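Local atomic coordinates of coelenterazine-binding protein with bound coelenterazine (Renilla muelleri, PDB entry 2HPS), a protein that binds the luciferin coelenterazine and, when calcium is bound, makes it available for reaction with luciferase and oxygen. Residues F61-V64 against A65-G69; A81-N84 against A85-L89; G153-S156 against R157-L161; P122-K125 against A126-A130. All coordinates share one frame; numbering follows the deposited sequence.

Interaction 1: F61-V64 against A65-G69; sequences FLRV and ADQLG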
loop_
_atom_site.group_PDB
_atom_site.type_symbol
_atom_site.label_atom_id
_atom_site.label_comp_id
_atom_site.label_asym_id
_atom_site.label_seq_id
_atom_site.Cartn_x
_atom_site.Cartn_y
_atom_site.Cartn_z
ATOM N N PHE A 61 -2.378 -9.300 5.843
ATOM C CA PHE A 61 -2.390 -8.029 6.576
ATOM C C PHE A 61 -1.945 -8.161 8.032
ATOM O O PHE A 61 -1.234 -7.304 8.548
ATOM C CB PHE A 61 -3.743 -7.319 6.459
ATOM C CG PHE A 61 -3.857 -6.466 5.222
ATOM C CD1 PHE A 61 -3.929 -7.057 3.962
ATOM C CD2 PHE A 61 -3.862 -5.075 5.324
ATOM C CE1 PHE A 61 -4.011 -6.255 2.787
ATOM C CE2 PHE A 61 -3.932 -4.273 4.180
ATOM C CZ PHE A 61 -4.019 -4.864 2.908
ATOM N N LEU A 62 -2.347 -9.245 8.701
ATOM C CA LEU A 62 -1.915 -9.454 10.077
ATOM C C LEU A 62 -0.417 -9.695 10.154
ATOM O O LEU A 62 0.242 -9.222 11.072
ATOM C CB LEU A 62 -2.675 -10.624 10.717
ATOM C CG LEU A 62 -4.165 -10.395 10.972
ATOM C CD1 LEU A 62 -4.772 -11.718 11.451
ATOM C CD2 LEU A 62 -4.431 -9.267 11.967
ATOM N N ARG A 63 0.124 -10.424 9.180
ATOM C CA ARG A 63 1.557 -10.704 9.134
ATOM C C ARG A 63 2.366 -9.402 9.039
ATOM O O ARG A 63 3.356 -9.201 9.760
ATOM C CB ARG A 63 1.874 -11.634 7.956
ATOM C CG ARG A 63 3.313 -12.213 8.026
ATOM C CD ARG A 63 3.579 -13.114 6.804
ATOM N NE ARG A 63 3.743 -12.330 5.580
ATOM C CZ ARG A 63 4.872 -11.718 5.229
ATOM N NH1 ARG A 63 5.951 -11.794 6.003
ATOM N NH2 ARG A 63 4.915 -11.011 4.108
ATOM N N VAL A 64 1.930 -8.525 8.141
ATOM C CA VAL A 64 2.518 -7.191 7.983
ATOM C C VAL A 64 2.255 -6.331 9.235
ATOM O O VAL A 64 3.162 -5.655 9.701
ATOM C CB VAL A 64 2.056 -6.532 6.661
ATOM C CG1 VAL A 64 2.614 -5.114 6.511
ATOM C CG2 VAL A 64 2.507 -7.395 5.477
ATOM N N ALA A 65 1.055 -6.415 9.813
ATOM C CA ALA A 65 0.755 -5.675 11.067
ATOM C C ALA A 65 1.786 -5.977 12.155
ATOM O O ALA A 65 2.229 -5.080 12.887
ATOM C CB ALA A 65 -0.660 -5.979 11.557
ATOM N N ASP A 66 2.193 -7.238 12.247
ATOM C CA ASP A 66 3.229 -7.628 13.212
ATOM C C ASP A 66 4.530 -6.867 12.982
ATOM O O ASP A 66 5.156 -6.363 13.922
ATOM C CB ASP A 66 3.487 -9.135 13.170
ATOM C CG ASP A 66 2.311 -9.962 13.701
ATOM O OD1 ASP A 66 1.415 -9.424 14.392
ATOM O OD2 ASP A 66 2.272 -11.175 13.392
ATOM N N GLN A 67 4.933 -6.758 11.722
ATOM C CA GLN A 67 6.131 -6.002 11.373
ATOM C C GLN A 67 5.990 -4.505 11.689
ATOM O O GLN A 67 6.974 -3.841 12.052
ATOM C CB GLN A 67 6.438 -6.193 9.891
ATOM C CG GLN A 67 6.560 -7.677 9.478
ATOM C CD GLN A 67 6.876 -7.862 7.992
ATOM O OE1 GLN A 67 7.431 -8.890 7.577
ATOM N NE2 GLN A 67 6.518 -6.876 7.188
ATOM N N LEU A 68 4.775 -3.984 11.534
ATOM C CA LEU A 68 4.511 -2.563 11.751
ATOM C C LEU A 68 4.421 -2.214 13.239
ATOM O O LEU A 68 4.342 -1.045 13.600
ATOM C CB LEU A 68 3.244 -2.127 11.013
ATOM C CG LEU A 68 3.331 -2.292 9.487
ATOM C CD1 LEU A 68 1.983 -1.982 8.824
ATOM C CD2 LEU A 68 4.467 -1.427 8.918
ATOM N N GLY A 69 4.458 -3.234 14.092
ATOM C CA GLY A 69 4.293 -3.022 15.529
ATOM C C GLY A 69 2.839 -2.874 15.942
ATOM O O GLY A 69 2.543 -2.378 17.044
HETATM O O HOH W 1 7.392 -9.628 4.516
#
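The last two turns of helix 51-68, closed by a Schellman motif at Gly-69, bring Val-64 against Leu-68 and Arg-63 alongside Gln-67. The contact is local, one turn along the helix, in the second EF-hand. Val-64 and Leu-68 are neighbours on one face of the helix, with their ends in the same direction. Val-64 CG1 meets Leu-68 CD1 at 3.9 Å. With chi1 at 178° the valine CG1 is trans to the backbone N, which aims it at the next turn. Between the same two residues, Leu-68 N donates to Val-64 O at 3.0 Å. Ala-65 N bonds to Phe-61 O at 2.8 Å, and Asp-66 N bonds to Leu-62 O at 3.0 Å. Gly-69 has positive phi (81°), and its N bonds back to Asp-66 O.

The Arg-63 guanidinium and the Gln-67 amide stand nearly perpendicular, their planes 81° apart. They are joined through water 1, which lies at the guanidinium edge, in its plane. The water accepts from Arg-63 NH2 at 2.9 Å and donates to Gln-67 OE1 at 3.1 Å. A salt bridge from NH2 to Glu-60 also holds the arginine, and its NH1 bonds to a bound glycerol.

Asp-66 reaches out of the helix to a salt bridge with Arg-33. Phe-61 touches the bound c2-hydroxy-coelenterazine and meets the ring of Tyr-36. Helix 33-47 packs on Phe-61, Leu-62 and Val-64, while helix 6-21 meets Val-64 and Leu-68 through Arg-19.

Interaction 2: A81-N84 against A85-L89; sequences AAVN and ATDSL
Asn-84 and Asp-87 are bridged by water 2, which donates to Asn-84 OD1 at 3.0 Å and to Asp-87 OD2 at 2.9 Å. The other end of each side chain has a partner in another part of the fold. Asn-84 ND2 donates to Leu-68 O, and Asp-87 OD1 forms a salt bridge with Arg-9 of helix 6-21. Val-83 and Asp-87 run side by side in the same direction. Val-83 CG1 comes within 3.5 Å of Asp-87 OD2, an apolar methyl against a carboxylate oxygen.

The firm bond to the carbonyl of Asn-84 is from the backbone: Ser-88 N donates to Asn-84 O at 2.9 Å. The serine side chain is modelled in two conformers, so its contacts are doubtful. In one of them the hydroxyl is tucked over its own backbone (chi1 58°). There Ser-88 OG lies 2.8 Å from Asn-84 O and 3.0 Å from Ala-85 O, and either carbonyl may take the proton.

Thr-86 OG1 is hydrogen-bonded to His-12 ND1, while its approach to Ala-82 O is long and weak. The backbone bonds are regular. Asp-87 N to Val-83 O is 2.8 Å with an N-H...O angle of 165°, and Ala-81 O and Ala-82 O accept from Ala-85 N and Thr-86 N. They build helix 78-91, which follows strand 75-77 as the exit helix of the second EF-hand.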
loop_
_atom_site.group_PDB
_atom_site.type_symbol
_atom_site.label_atom_id
_atom_site.label_comp_id
_atom_site.label_asym_id
_atom_site.label_seq_id
_atom_site.Cartn_x
_atom_site.Cartn_y
_atom_site.Cartn_z
ATOM N N ALA A 81 4.619 3.871 13.738
ATOM C CA ALA A 81 4.391 2.813 12.749
ATOM C C ALA A 81 5.243 3.025 11.497
ATOM O O ALA A 81 5.767 2.057 10.929
ATOM C CB ALA A 81 2.909 2.728 12.386
ATOM N N ALA A 82 5.383 4.287 11.072
ATOM C CA ALA A 82 6.245 4.623 9.932
ATOM C C ALA A 82 7.711 4.231 10.184
ATOM O O ALA A 82 8.365 3.648 9.330
ATOM C CB ALA A 82 6.124 6.117 9.561
ATOM N N VAL A 83 8.217 4.527 11.377
ATOM C CA VAL A 83 9.563 4.115 11.735
ATOM C C VAL A 83 9.708 2.580 11.673
ATOM O O VAL A 83 10.697 2.063 11.158
ATOM C CB VAL A 83 9.965 4.675 13.130
ATOM C CG1 VAL A 83 11.177 3.965 13.632
ATOM C CG2 VAL A 83 10.221 6.214 13.045
ATOM N N ASN A 84 8.715 1.871 12.195
ATOM C CA ASN A 84 8.725 0.402 12.163
ATOM C C ASN A 84 8.757 -0.131 10.727
ATOM O O ASN A 84 9.502 -1.067 10.432
ATOM C CB ASN A 84 7.531 -0.160 12.919
ATOM C CG ASN A 84 7.621 0.085 14.426
ATOM O OD1 ASN A 84 8.707 0.305 14.972
ATOM N ND2 ASN A 84 6.482 0.029 15.093
ATOM N N ALA A 85 7.983 0.505 9.845
ATOM C CA ALA A 85 7.984 0.175 8.412
ATOM C C ALA A 85 9.358 0.391 7.770
ATOM O O ALA A 85 9.893 -0.487 7.089
ATOM C CB ALA A 85 6.892 1.018 7.674
ATOM N N THR A 86 9.942 1.576 7.970
ATOM C CA THR A 86 11.234 1.908 7.386
ATOM C C THR A 86 12.316 0.971 7.914
ATOM O O THR A 86 13.107 0.418 7.134
ATOM C CB THR A 86 11.563 3.396 7.668
ATOM O OG1 THR A 86 10.614 4.202 6.943
ATOM C CG2 THR A 86 13.004 3.752 7.248
ATOM N N ASP A 87 12.319 0.769 9.233
ATOM C CA ASP A 87 13.322 -0.102 9.872
ATOM C C ASP A 87 13.229 -1.526 9.317
ATOM O O ASP A 87 14.252 -2.112 8.966
ATOM C CB ASP A 87 13.162 -0.117 11.404
ATOM C CG ASP A 87 13.696 1.140 12.074
ATOM O OD1 ASP A 87 14.390 1.934 11.414
ATOM O OD2 ASP A 87 13.396 1.334 13.277
ATOM N N SER A 88 12.006 -2.048 9.224
ATOM C CA SER A 88 11.766 -3.411 8.695
ATOM C C SER A 88 12.120 -3.565 7.216
ATOM O O SER A 88 12.880 -4.474 6.840
ATOM C CB SER A 88 10.349 -3.903 8.993
ATOM O OG SER A 88 9.358 -3.054 8.461
ATOM N N LEU A 89 11.585 -2.667 6.384
ATOM C CA LEU A 89 11.793 -2.754 4.933
ATOM C C LEU A 89 13.228 -2.572 4.503
ATOM O O LEU A 89 13.694 -3.285 3.623
ATOM C CB LEU A 89 10.906 -1.746 4.196
ATOM C CG LEU A 89 9.430 -2.133 4.208
ATOM C CD1 LEU A 89 8.557 -0.925 3.882
ATOM C CD2 LEU A 89 9.168 -3.313 3.244
HETATM O O HOH W 2 11.506 -0.568 14.455
#

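Interaction 3: G153-S156 against R157-L161; sequences GQIS and RDEFL. With CTZ (c2-hydroxy-coelenterazine), chain B.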
loop_
_atom_site.group_PDB
_atom_site.type_symbol
_atom_site.label_atom_id
_atom_site.label_comp_id
_atom_site.label_asym_id
_atom_site.label_seq_id
_atom_site.Cartn_x
_atom_site.Cartn_y
_atom_site.Cartn_z
ATOM N N GLY A 153 -3.386 3.286 -20.946
ATOM C CA GLY A 153 -4.757 3.252 -20.451
ATOM C C GLY A 153 -5.024 2.003 -19.644
ATOM O O GLY A 153 -6.163 1.704 -19.328
ATOM N N GLN A 154 -3.968 1.259 -19.325
ATOM C CA GLN A 154 -4.081 0.100 -18.436
ATOM C C GLN A 154 -2.718 -0.183 -17.839
ATOM O O GLN A 154 -1.684 0.098 -18.460
ATOM C CB GLN A 154 -4.612 -1.140 -19.165
ATOM C CG GLN A 154 -3.826 -1.515 -20.429
ATOM C CD GLN A 154 -4.346 -2.777 -21.085
ATOM O OE1 GLN A 154 -5.496 -3.168 -20.881
ATOM N NE2 GLN A 154 -3.490 -3.433 -21.873
ATOM N N ILE A 155 -2.725 -0.733 -16.625
ATOM C CA ILE A 155 -1.491 -1.003 -15.912
ATOM C C ILE A 155 -1.310 -2.520 -15.788
ATOM O O ILE A 155 -2.197 -3.217 -15.275
ATOM C CB ILE A 155 -1.480 -0.382 -14.490
ATOM C CG1 ILE A 155 -1.711 1.140 -14.555
ATOM C CG2 ILE A 155 -0.131 -0.681 -13.802
ATOM C CD1 ILE A 155 -2.197 1.768 -13.219
ATOM N N SER A 156 -0.168 -2.995 -16.278
ATOM C CA SER A 156 0.165 -4.413 -16.225
ATOM C C SER A 156 0.627 -4.789 -14.817
ATOM O O SER A 156 1.002 -3.920 -14.009
ATOM C CB SER A 156 1.253 -4.768 -17.245
ATOM O OG SER A 156 2.539 -4.315 -16.836
ATOM N N ARG A 157 0.605 -6.086 -14.532
ATOM C CA ARG A 157 1.114 -6.572 -13.257
ATOM C C ARG A 157 2.573 -6.147 -13.026
ATOM O O ARG A 157 2.909 -5.630 -11.961
ATOM C CB ARG A 157 0.982 -8.089 -13.187
ATOM C CG ARG A 157 1.290 -8.650 -11.782
ATOM C CD ARG A 157 1.241 -10.165 -11.775
ATOM N NE ARG A 157 -0.078 -10.709 -12.120
ATOM C CZ ARG A 157 -0.338 -11.380 -13.241
ATOM N NH1 ARG A 157 0.619 -11.557 -14.142
ATOM N NH2 ARG A 157 -1.549 -11.867 -13.474
ATOM N N ASP A 158 3.433 -6.344 -14.029
ATOM C CA ASP A 158 4.845 -5.968 -13.928
ATOM C C ASP A 158 5.018 -4.462 -13.705
ATOM O O ASP A 158 5.887 -4.033 -12.931
ATOM C CB ASP A 158 5.604 -6.379 -15.197
ATOM C CG ASP A 158 5.844 -7.870 -15.282
ATOM O OD1 ASP A 158 5.808 -8.554 -14.231
ATOM O OD2 ASP A 158 6.074 -8.367 -16.415
ATOM N N GLU A 159 4.198 -3.656 -14.380
ATOM C CA GLU A 159 4.291 -2.198 -14.213
ATOM C C GLU A 159 3.899 -1.806 -12.777
ATOM O O GLU A 159 4.554 -0.967 -12.137
ATOM C CB GLU A 159 3.391 -1.481 -15.222
ATOM C CG GLU A 159 3.935 -1.502 -16.653
ATOM C CD GLU A 159 2.865 -1.258 -17.718
ATOM O OE1 GLU A 159 1.686 -1.025 -17.375
ATOM O OE2 GLU A 159 3.220 -1.299 -18.922
ATOM N N PHE A 160 2.844 -2.426 -12.272
ATOM C CA PHE A 160 2.395 -2.181 -10.899
ATOM C C PHE A 160 3.514 -2.541 -9.918
ATOM O O PHE A 160 3.827 -1.770 -8.999
ATOM C CB PHE A 160 1.128 -2.976 -10.615
ATOM C CG PHE A 160 0.487 -2.669 -9.280
ATOM C CD1 PHE A 160 -0.257 -1.509 -9.105
ATOM C CD2 PHE A 160 0.612 -3.573 -8.206
ATOM C CE1 PHE A 160 -0.879 -1.230 -7.862
ATOM C CE2 PHE A 160 -0.003 -3.298 -6.962
ATOM C CZ PHE A 160 -0.747 -2.127 -6.807
ATOM N N LEU A 161 4.150 -3.690 -10.139
ATOM C CA LEU A 161 5.259 -4.131 -9.280
ATOM C C LEU A 161 6.468 -3.167 -9.281
ATOM O O LEU A 161 7.161 -3.021 -8.270
ATOM C CB LEU A 161 5.671 -5.570 -9.643
ATOM C CG LEU A 161 6.430 -6.439 -8.639
ATOM C CD1 LEU A 161 5.752 -6.487 -7.256
ATOM C CD2 LEU A 161 6.581 -7.842 -9.233
HETATM N N1 CTZ B . -3.570 1.599 -0.324
HETATM C C2 CTZ B . -4.418 1.690 0.736
HETATM C C3 CTZ B . -4.854 3.087 0.686
HETATM N N4 CTZ B . -4.300 3.727 -0.340
HETATM C C5 CTZ B . -4.408 5.004 -0.761
HETATM C C6 CTZ B . -3.668 5.406 -1.877
HETATM N N7 CTZ B . -2.867 4.539 -2.532
HETATM C C8 CTZ B . -2.746 3.251 -2.141
HETATM C C9 CTZ B . -3.509 2.822 -0.946
HETATM C C10 CTZ B . -4.772 0.588 1.707
HETATM C C11 CTZ B . -3.496 0.213 2.417
HETATM C C12 CTZ B . -2.930 -1.041 2.195
HETATM C C13 CTZ B . -1.747 -1.414 2.822
HETATM C C14 CTZ B . -1.136 -0.504 3.690
HETATM C C15 CTZ B . -1.692 0.765 3.913
HETATM C C16 CTZ B . -2.880 1.128 3.273
HETATM O O17 CTZ B . 0.021 -0.863 4.301
HETATM O O18 CTZ B . -5.665 3.659 1.514
HETATM C C19 CTZ B . -3.801 6.796 -2.368
HETATM C C20 CTZ B . -3.980 7.870 -1.493
HETATM C C21 CTZ B . -4.114 9.163 -1.992
HETATM C C22 CTZ B . -4.088 9.389 -3.375
HETATM C C23 CTZ B . -3.927 8.330 -4.257
HETATM C C24 CTZ B . -3.787 7.030 -3.755
HETATM O O25 CTZ B . -4.229 10.664 -3.831
HETATM C C26 CTZ B . -1.838 2.252 -2.835
HETATM C C27 CTZ B . -2.579 1.642 -3.997
HETATM C C28 CTZ B . -2.923 0.291 -4.010
HETATM C C29 CTZ B . -3.604 -0.230 -5.111
HETATM C C30 CTZ B . -3.950 0.610 -6.181
HETATM C C31 CTZ B . -3.592 1.958 -6.172
HETATM C C32 CTZ B . -2.897 2.474 -5.075
HETATM O O HOH W 3 0.343 -1.085 -19.865
#
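Ser-156 has its hydroxyl turned back over the first helical turn (chi1 75°), while Glu-159 carries CG anti to its own carbonyl carbon (chi1 -74°) and runs on extended. Together these torsions build a capping box at the start of helix 157-169, the exit helix of the fourth EF-hand. Ser-156 is the N-cap. Its OG accepts from Glu-159 N at 3.0 Å. In return, Glu-159 OE1 accepts from Ser-156 N at 2.9 Å. That bond is almost straight, with an N-H...O angle of 175°, though the donor comes from above the carboxylate plane. The first helical bond then runs from Phe-160 N to Ser-156 O.

Glu-159 OE1 is also near water 3, at 2.8 Å. The same water lies 2.7 Å from Gln-154 O and can link strand and helix, though it has more acceptors near it than protons to give. Glu-159 OE2 is hydrogen-bonded to Asn-150. Gln-154, Glu-159 and Asn-150 are likely ligands of a calcium ion, but no metal is bound to them here. The capping bonds, with the one to Asn-150, probably fix the carboxylate while the loop is empty.

On the inner side, Ile-155 CG2 packs on Phe-160 CB at 4.1 Å. Ile-155 also joins strand 154-156 to strand 118-120 through backbone bonds with Val-119, forming the short antiparallel sheet of an EF-hand pair. Phe-160 directs its ring away from the strand and towards the ligand. There, carbon C29 of c2-hydroxy-coelenterazine lies at the ring edge, near its plane, 3.8 Å from Phe-160 CZ.

Interaction 4: P122-K125 against A126-A130; sequences PEFK and AFLQA. With CTZ (c2-hydroxy-coelenterazine), chain B.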
loop_
_atom_site.group_PDB
_atom_site.type_symbol
_atom_site.label_atom_id
_atom_site.label_comp_id
_atom_site.label_asym_id
_atom_site.label_seq_id
_atom_site.Cartn_x
_atom_site.Cartn_y
_atom_site.Cartn_z
ATOM N N PRO A 122 -11.438 2.082 -14.857
ATOM C CA PRO A 122 -12.616 1.729 -14.053
ATOM C C PRO A 122 -12.315 0.721 -12.934
ATOM O O PRO A 122 -12.775 0.897 -11.804
ATOM C CB PRO A 122 -13.569 1.123 -15.088
ATOM C CG PRO A 122 -13.238 1.872 -16.339
ATOM C CD PRO A 122 -11.733 1.999 -16.308
ATOM N N GLU A 123 -11.538 -0.312 -13.242
ATOM C CA GLU A 123 -11.183 -1.325 -12.238
ATOM C C GLU A 123 -10.399 -0.740 -11.058
ATOM O O GLU A 123 -10.716 -0.974 -9.878
ATOM C CB GLU A 123 -10.336 -2.424 -12.885
ATOM C CG GLU A 123 -11.163 -3.384 -13.716
ATOM C CD GLU A 123 -10.301 -4.396 -14.442
ATOM O OE1 GLU A 123 -9.316 -3.995 -15.106
ATOM O OE2 GLU A 123 -10.610 -5.597 -14.337
ATOM N N PHE A 124 -9.366 0.008 -11.417
ATOM C CA PHE A 124 -8.426 0.629 -10.490
ATOM C C PHE A 124 -9.150 1.646 -9.609
ATOM O O PHE A 124 -9.008 1.623 -8.387
ATOM C CB PHE A 124 -7.363 1.296 -11.342
ATOM C CG PHE A 124 -6.270 1.976 -10.578
ATOM C CD1 PHE A 124 -5.011 1.371 -10.460
ATOM C CD2 PHE A 124 -6.457 3.256 -10.052
ATOM C CE1 PHE A 124 -3.962 2.033 -9.787
ATOM C CE2 PHE A 124 -5.421 3.914 -9.382
ATOM C CZ PHE A 124 -4.181 3.313 -9.259
ATOM N N LYS A 125 -9.951 2.510 -10.226
ATOM C CA LYS A 125 -10.720 3.519 -9.476
ATOM C C LYS A 125 -11.713 2.888 -8.487
ATOM O O LYS A 125 -11.820 3.349 -7.335
ATOM C CB LYS A 125 -11.430 4.464 -10.450
ATOM C CG LYS A 125 -12.225 5.611 -9.815
ATOM C CD LYS A 125 -12.900 6.458 -10.920
ATOM C CE LYS A 125 -13.835 7.541 -10.361
ATOM N NZ LYS A 125 -15.078 6.949 -9.744
ATOM N N ALA A 126 -12.423 1.842 -8.920
ATOM C CA ALA A 126 -13.389 1.148 -8.048
ATOM C C ALA A 126 -12.688 0.552 -6.833
ATOM O O ALA A 126 -13.179 0.665 -5.692
ATOM C CB ALA A 126 -14.139 0.057 -8.818
ATOM N N PHE A 127 -11.526 -0.054 -7.073
ATOM C CA PHE A 127 -10.756 -0.653 -5.985
ATOM C C PHE A 127 -10.215 0.407 -5.015
ATOM O O PHE A 127 -10.393 0.316 -3.793
ATOM C CB PHE A 127 -9.619 -1.537 -6.518
ATOM C CG PHE A 127 -8.751 -2.111 -5.429
ATOM C CD1 PHE A 127 -9.065 -3.335 -4.848
ATOM C CD2 PHE A 127 -7.642 -1.406 -4.959
ATOM C CE1 PHE A 127 -8.277 -3.855 -3.827
ATOM C CE2 PHE A 127 -6.843 -1.921 -3.944
ATOM C CZ PHE A 127 -7.174 -3.147 -3.376
ATOM N N LEU A 128 -9.571 1.425 -5.567
ATOM C CA LEU A 128 -8.960 2.454 -4.750
ATOM C C LEU A 128 -9.991 3.212 -3.909
ATOM O O LEU A 128 -9.739 3.530 -2.751
ATOM C CB LEU A 128 -8.152 3.414 -5.624
ATOM C CG LEU A 128 -7.398 4.480 -4.848
ATOM C CD1 LEU A 128 -6.477 3.845 -3.777
ATOM C CD2 LEU A 128 -6.588 5.330 -5.833
ATOM N N GLN A 129 -11.161 3.486 -4.489
ATOM C CA GLN A 129 -12.213 4.192 -3.748
ATOM C C GLN A 129 -12.983 3.292 -2.773
ATOM O O GLN A 129 -13.706 3.789 -1.904
ATOM C CB GLN A 129 -13.148 4.904 -4.706
ATOM C CG GLN A 129 -12.425 6.060 -5.420
ATOM C CD GLN A 129 -13.358 6.845 -6.308
ATOM O OE1 GLN A 129 -14.168 6.257 -7.027
ATOM N NE2 GLN A 129 -13.266 8.173 -6.252
ATOM N N ALA A 130 -12.844 1.981 -2.926
ATOM C CA ALA A 130 -13.368 1.053 -1.920
ATOM C C ALA A 130 -12.450 1.028 -0.708
ATOM O O ALA A 130 -12.916 1.119 0.432
ATOM C CB ALA A 130 -13.553 -0.347 -2.507
HETATM N N1 CTZ B . -3.570 1.599 -0.324
HETATM C C2 CTZ B . -4.418 1.690 0.736
HETATM C C3 CTZ B . -4.854 3.087 0.686
HETATM N N4 CTZ B . -4.300 3.727 -0.340
HETATM C C5 CTZ B . -4.408 5.004 -0.761
HETATM C C6 CTZ B . -3.668 5.406 -1.877
HETATM N N7 CTZ B . -2.867 4.539 -2.532
HETATM C C8 CTZ B . -2.746 3.251 -2.141
HETATM C C9 CTZ B . -3.509 2.822 -0.946
HETATM C C10 CTZ B . -4.772 0.588 1.707
HETATM C C11 CTZ B . -3.496 0.213 2.417
HETATM C C12 CTZ B . -2.930 -1.041 2.195
HETATM C C13 CTZ B . -1.747 -1.414 2.822
HETATM C C14 CTZ B . -1.136 -0.504 3.690
HETATM C C15 CTZ B . -1.692 0.765 3.913
HETATM C C16 CTZ B . -2.880 1.128 3.273
HETATM O O17 CTZ B . 0.021 -0.863 4.301
HETATM O O18 CTZ B . -5.665 3.659 1.514
HETATM C C19 CTZ B . -3.801 6.796 -2.368
HETATM C C20 CTZ B . -3.980 7.870 -1.493
HETATM C C21 CTZ B . -4.114 9.163 -1.992
HETATM C C22 CTZ B . -4.088 9.389 -3.375
HETATM C C23 CTZ B . -3.927 8.330 -4.257
HETATM C C24 CTZ B . -3.787 7.030 -3.755
HETATM O O25 CTZ B . -4.229 10.664 -3.831
HETATM C C26 CTZ B . -1.838 2.252 -2.835
HETATM C C27 CTZ B . -2.579 1.642 -3.997
HETATM C C28 CTZ B . -2.923 0.291 -4.010
HETATM C C29 CTZ B . -3.604 -0.230 -5.111
HETATM C C30 CTZ B . -3.950 0.610 -6.181
HETATM C C31 CTZ B . -3.592 1.958 -6.172
HETATM C C32 CTZ B . -2.897 2.474 -5.075
#
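Phe-124 lies alongside Leu-128 one turn further on, its ring carbon CE2 4.0 Å from Leu-128 CD2. Both belong to helix 121-131, the exit helix of the third EF-hand, and both line the coelenterazine pocket. The Phe-124 ring meets the ligand obliquely, with CZ 3.4 Å from C31 of the ligand. Leu-128 divides its two methyls. CD1 approaches ligand atom C6 at 3.7 Å, while CD2 touches both ligand atom C24 and Phe-124 CE2. Phe-127, on the adjoining side of the helix, brings CE2 to within 3.8 Å of ligand atom C29. Helix 33-47 touches this ring through Ile-43 and Ile-46. Phe-144 of helix 137-147 stacks edge-to-face with Phe-124.

Glu-123 is a likely calcium ligand of this EF-hand, though no metal is bound here. In this metal-free state its carboxylate is hydrogen-bonded to Thr-113 OG1 and to Ser-120 N.

Along the backbone, Leu-128 N donates to Phe-124 O at 2.9 Å. Away from the ligand, Lys-125 and Gln-129 cross. Asp-137 partners both: it forms a salt bridge with Lys-125 NZ and accepts from Gln-129 NE2. The lysine chain is extended as far as CE and then bends (chi4 -70°), which turns its amine to the amide oxygen. Lys-125 NZ donates to Gln-129 OE1 at 2.9 Å, tilted 28° from the carbonyl plane.

From the N terminus the order is interaction 1, 2, 4 and 3. All four are local contacts, in series along the chain, so none encloses or crosses another. Interactions 1 and 2 lie on the same side of the chain's centre and touch: Leu-68 CD2 packs on Ala-85 CB at 3.7 Å, tying the end of helix 51-68 to helix 78-91. Interactions 4 and 3 lie on the opposite side, in the C-terminal EF-hand pair. Ile-155 CD1 packs on Phe-124 CE1 at 3.9 Å, and both contacts reach c2-hydroxy-coelenterazine. Phe-61 of interaction 1 touches that ligand too, so the pocket draws on both halves of the fold.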